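Local coordinates for protein phenylacetaldehyde dehydrogenase (Burkholderia cenocepacia, PDB 4O5H) that probably catalyses the NAD+-dependent oxidation of phenylacetaldehyde to phenylacetate as a member of the aldehyde dehydrogenase family, at residues G314-R322 with H471-F480. Residues are numbered along the deposited sequence; the frame is centred on the assembly and turned at random. Where two conformers were deposited one is given.
Sequences GQVCTAGSR and HSLLDNALPF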
loop_
_atom_site.group_PDB
_atom_site.type_symbol
_atom_site.label_atom_id
_atom_site.label_comp_id
_atom_site.label_asym_id
_atom_site.label_seq_id
_atom_site.Cartn_x
_atom_site.Cartn_y
_atom_site.Cartn_z
ATOM N N GLY A 314 16.123 -13.603 -20.069
ATOM C CA GLY A 314 16.458 -13.066 -18.752
ATOM C C GLY A 314 15.782 -11.749 -18.432
ATOM O O GLY A 314 16.067 -11.148 -17.383
ATOM N N GLN A 315 14.877 -11.290 -19.315
ATOM C CA GLN A 315 14.191 -10.027 -19.126
ATOM C C GLN A 315 12.902 -10.282 -18.351
ATOM O O GLN A 315 11.775 -10.132 -18.853
ATOM C CB GLN A 315 13.909 -9.366 -20.480
ATOM C CG GLN A 315 15.182 -9.004 -21.224
ATOM C CD GLN A 315 14.953 -8.600 -22.647
ATOM O OE1 GLN A 315 14.083 -9.150 -23.356
ATOM N NE2 GLN A 315 15.720 -7.659 -23.088
ATOM N N VAL A 316 13.095 -10.653 -17.098
ATOM C CA VAL A 316 12.036 -11.079 -16.221
ATOM C C VAL A 316 12.389 -10.576 -14.818
ATOM O O VAL A 316 13.505 -10.776 -14.337
ATOM C CB VAL A 316 11.957 -12.604 -16.181
ATOM C CG1 VAL A 316 10.757 -13.055 -15.369
ATOM C CG2 VAL A 316 11.884 -13.189 -17.590
ATOM N N CYS A 317 11.432 -9.920 -14.174
ATOM C CA CYS A 317 11.696 -9.315 -12.880
ATOM C C CYS A 317 12.127 -10.363 -11.855
ATOM O O CYS A 317 13.020 -10.120 -11.051
ATOM C CB CYS A 317 10.467 -8.561 -12.386
ATOM S SG CYS A 317 9.026 -9.583 -12.123
ATOM N N THR A 318 11.524 -11.557 -11.918
ATOM C CA THR A 318 11.918 -12.683 -11.059
ATOM C C THR A 318 12.918 -13.653 -11.665
ATOM O O THR A 318 13.009 -14.797 -11.221
ATOM C CB THR A 318 10.685 -13.531 -10.682
ATOM O OG1 THR A 318 9.976 -13.926 -11.881
ATOM C CG2 THR A 318 9.784 -12.752 -9.811
ATOM N N ALA A 319 13.659 -13.250 -12.687
ATOM C CA ALA A 319 14.662 -14.144 -13.263
ATOM C C ALA A 319 15.542 -14.730 -12.176
ATOM O O ALA A 319 15.976 -14.036 -11.234
ATOM C CB ALA A 319 15.521 -13.399 -14.256
ATOM N N GLY A 320 15.816 -16.028 -12.294
ATOM C CA GLY A 320 16.695 -16.725 -11.366
ATOM C C GLY A 320 18.146 -16.399 -11.649
ATOM O O GLY A 320 18.876 -17.203 -12.208
ATOM N N SER A 321 18.560 -15.227 -11.220
ATOM C CA SER A 321 19.818 -14.650 -11.637
ATOM C C SER A 321 21.020 -15.000 -10.778
ATOM O O SER A 321 22.162 -14.793 -11.207
ATOM C CB SER A 321 19.674 -13.120 -11.772
ATOM O OG SER A 321 19.210 -12.541 -10.580
ATOM N N ARG A 322 20.778 -15.561 -9.599
ATOM C CA ARG A 322 21.833 -16.090 -8.739
ATOM C C ARG A 322 21.553 -17.537 -8.412
ATOM O O ARG A 322 20.554 -17.830 -7.767
ATOM C CB ARG A 322 21.911 -15.320 -7.414
ATOM C CG ARG A 322 22.219 -13.855 -7.554
ATOM C CD ARG A 322 22.301 -13.156 -6.211
ATOM N NE ARG A 322 21.016 -13.031 -5.562
ATOM C CZ ARG A 322 20.778 -13.198 -4.269
ATOM N NH1 ARG A 322 21.696 -13.670 -3.434
ATOM N NH2 ARG A 322 19.558 -12.992 -3.812
ATOM N N HIS A 471 10.292 -22.150 -11.521
ATOM C CA HIS A 471 10.685 -20.770 -11.323
ATOM C C HIS A 471 9.960 -19.888 -12.327
ATOM O O HIS A 471 9.736 -20.309 -13.470
ATOM C CB HIS A 471 12.196 -20.586 -11.492
ATOM C CG HIS A 471 12.739 -19.347 -10.830
ATOM N ND1 HIS A 471 13.461 -19.391 -9.659
ATOM C CD2 HIS A 471 12.702 -18.048 -11.204
ATOM C CE1 HIS A 471 13.786 -18.158 -9.304
ATOM N NE2 HIS A 471 13.341 -17.324 -10.235
ATOM N N SER A 472 9.578 -18.687 -11.878
ATOM C CA SER A 472 8.799 -17.734 -12.678
ATOM C C SER A 472 7.602 -18.403 -13.347
ATOM O O SER A 472 7.310 -18.130 -14.510
ATOM C CB SER A 472 9.657 -17.046 -13.742
ATOM O OG SER A 472 10.751 -16.366 -13.180
ATOM N N LEU A 473 6.891 -19.244 -12.612
ATOM C CA LEU A 473 5.694 -19.874 -13.066
ATOM C C LEU A 473 4.473 -19.099 -12.488
ATOM O O LEU A 473 4.454 -18.796 -11.295
ATOM C CB LEU A 473 5.780 -21.319 -12.577
ATOM C CG LEU A 473 5.007 -22.340 -13.363
ATOM C CD1 LEU A 473 5.611 -22.354 -14.753
ATOM C CD2 LEU A 473 5.080 -23.700 -12.688
ATOM N N LEU A 474 3.510 -18.737 -13.354
ATOM C CA LEU A 474 2.393 -17.853 -13.031
ATOM C C LEU A 474 1.063 -18.603 -13.052
ATOM O O LEU A 474 0.868 -19.485 -13.880
ATOM C CB LEU A 474 2.237 -16.762 -14.134
ATOM N N ASP A 475 0.118 -18.181 -12.227
ATOM C CA ASP A 475 -1.276 -18.553 -12.391
ATOM C C ASP A 475 -2.118 -17.388 -11.910
ATOM O O ASP A 475 -1.765 -16.722 -10.937
ATOM C CB ASP A 475 -1.627 -19.808 -11.608
ATOM C CG ASP A 475 -2.997 -20.329 -11.950
ATOM O OD1 ASP A 475 -3.159 -20.947 -13.026
ATOM O OD2 ASP A 475 -3.962 -20.030 -11.197
ATOM N N ASN A 476 -3.218 -17.134 -12.611
ATOM C CA ASN A 476 -4.095 -16.019 -12.287
ATOM C C ASN A 476 -4.669 -16.049 -10.875
ATOM O O ASN A 476 -5.058 -15.010 -10.329
ATOM C CB ASN A 476 -5.220 -15.907 -13.330
ATOM C CG ASN A 476 -4.699 -15.434 -14.672
ATOM O OD1 ASN A 476 -4.780 -16.168 -15.691
ATOM N ND2 ASN A 476 -4.063 -14.311 -14.688
ATOM N N ALA A 477 -4.733 -17.236 -10.261
ATOM C CA ALA A 477 -5.248 -17.371 -8.920
ATOM C C ALA A 477 -4.199 -17.162 -7.813
ATOM O O ALA A 477 -4.547 -17.131 -6.644
ATOM C CB ALA A 477 -5.901 -18.735 -8.742
ATOM N N LEU A 478 -2.940 -17.029 -8.181
ATOM C CA LEU A 478 -1.868 -16.946 -7.186
ATOM C C LEU A 478 -1.211 -15.559 -7.212
ATOM O O LEU A 478 -0.596 -15.194 -8.201
ATOM C CB LEU A 478 -0.802 -18.011 -7.427
ATOM C CG LEU A 478 0.242 -18.142 -6.313
ATOM C CD1 LEU A 478 -0.366 -18.686 -5.036
ATOM C CD2 LEU A 478 1.387 -19.064 -6.761
ATOM N N PRO A 479 -1.342 -14.810 -6.120
ATOM C CA PRO A 479 -0.802 -13.457 -6.120
ATOM C C PRO A 479 0.717 -13.431 -6.277
ATOM O O PRO A 479 1.429 -14.343 -5.836
ATOM C CB PRO A 479 -1.228 -12.889 -4.772
ATOM C CG PRO A 479 -2.342 -13.765 -4.292
ATOM C CD PRO A 479 -2.088 -15.122 -4.888
ATOM N N PHE A 480 1.187 -12.333 -6.822
ATOM C CA PHE A 480 2.594 -12.119 -7.133
ATOM C C PHE A 480 2.996 -10.707 -6.688
ATOM O O PHE A 480 2.285 -9.747 -6.981
ATOM C CB PHE A 480 2.717 -12.252 -8.673
ATOM C CG PHE A 480 4.044 -11.889 -9.207
ATOM C CD1 PHE A 480 5.114 -12.817 -9.140
ATOM C CD2 PHE A 480 4.265 -10.661 -9.772
ATOM C CE1 PHE A 480 6.390 -12.492 -9.623
ATOM C CE2 PHE A 480 5.540 -10.321 -10.264
ATOM C CZ PHE A 480 6.593 -11.234 -10.207
#
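T318 meets H471, S472 and F480 with three different groups, joining the cysteine signature loop of the aldehyde dehydrogenase fold to the loop that follows strand 465-468. V316 to A319 form a type I turn just ahead of strand 320-326, and C317 within it is probably the family's catalytic nucleophile.

The backbone carbonyl of T318 accepts from the imidazole: H471 NE2 lies 2.7 Å from T318 O, which sits in the ring plane. The approach nearly follows the C=O axis (177°), although the N-H...O angle is bent to 141°. Histidine suits the place because its other nitrogen, ND1, is hydrogen-bonded to S445 OG, so both ring nitrogens have partners, which together hold the ring's rotation. W467 packs against the same imidazole.

Threonine brings a hydroxyl and a methyl on one short branch. Its OG1, set between the backbone N and the carbonyl carbon (chi1 53°), comes 2.9 Å from S472 OG in a hydrogen bond that either hydroxyl could donate. The methyl, anti to the carbonyl carbon, meets F480, whose side chain arrives from the opposite direction, and T318 CG2 touches F480 CE1 at 3.4 Å. Phenylalanine suits the place because its ring edge, reaching across from 471-480, meets both this methyl and the sulfur of C317 near the ring plane. Just before F480, P479 O accepts a hydrogen bond from S505 OG of the second subunit, which places the end of 471-480 at the subunit interface. In the conformer described, C317 SG makes a sulfur-aromatic contact at the ring edge, 3.5 Å from F480 CZ.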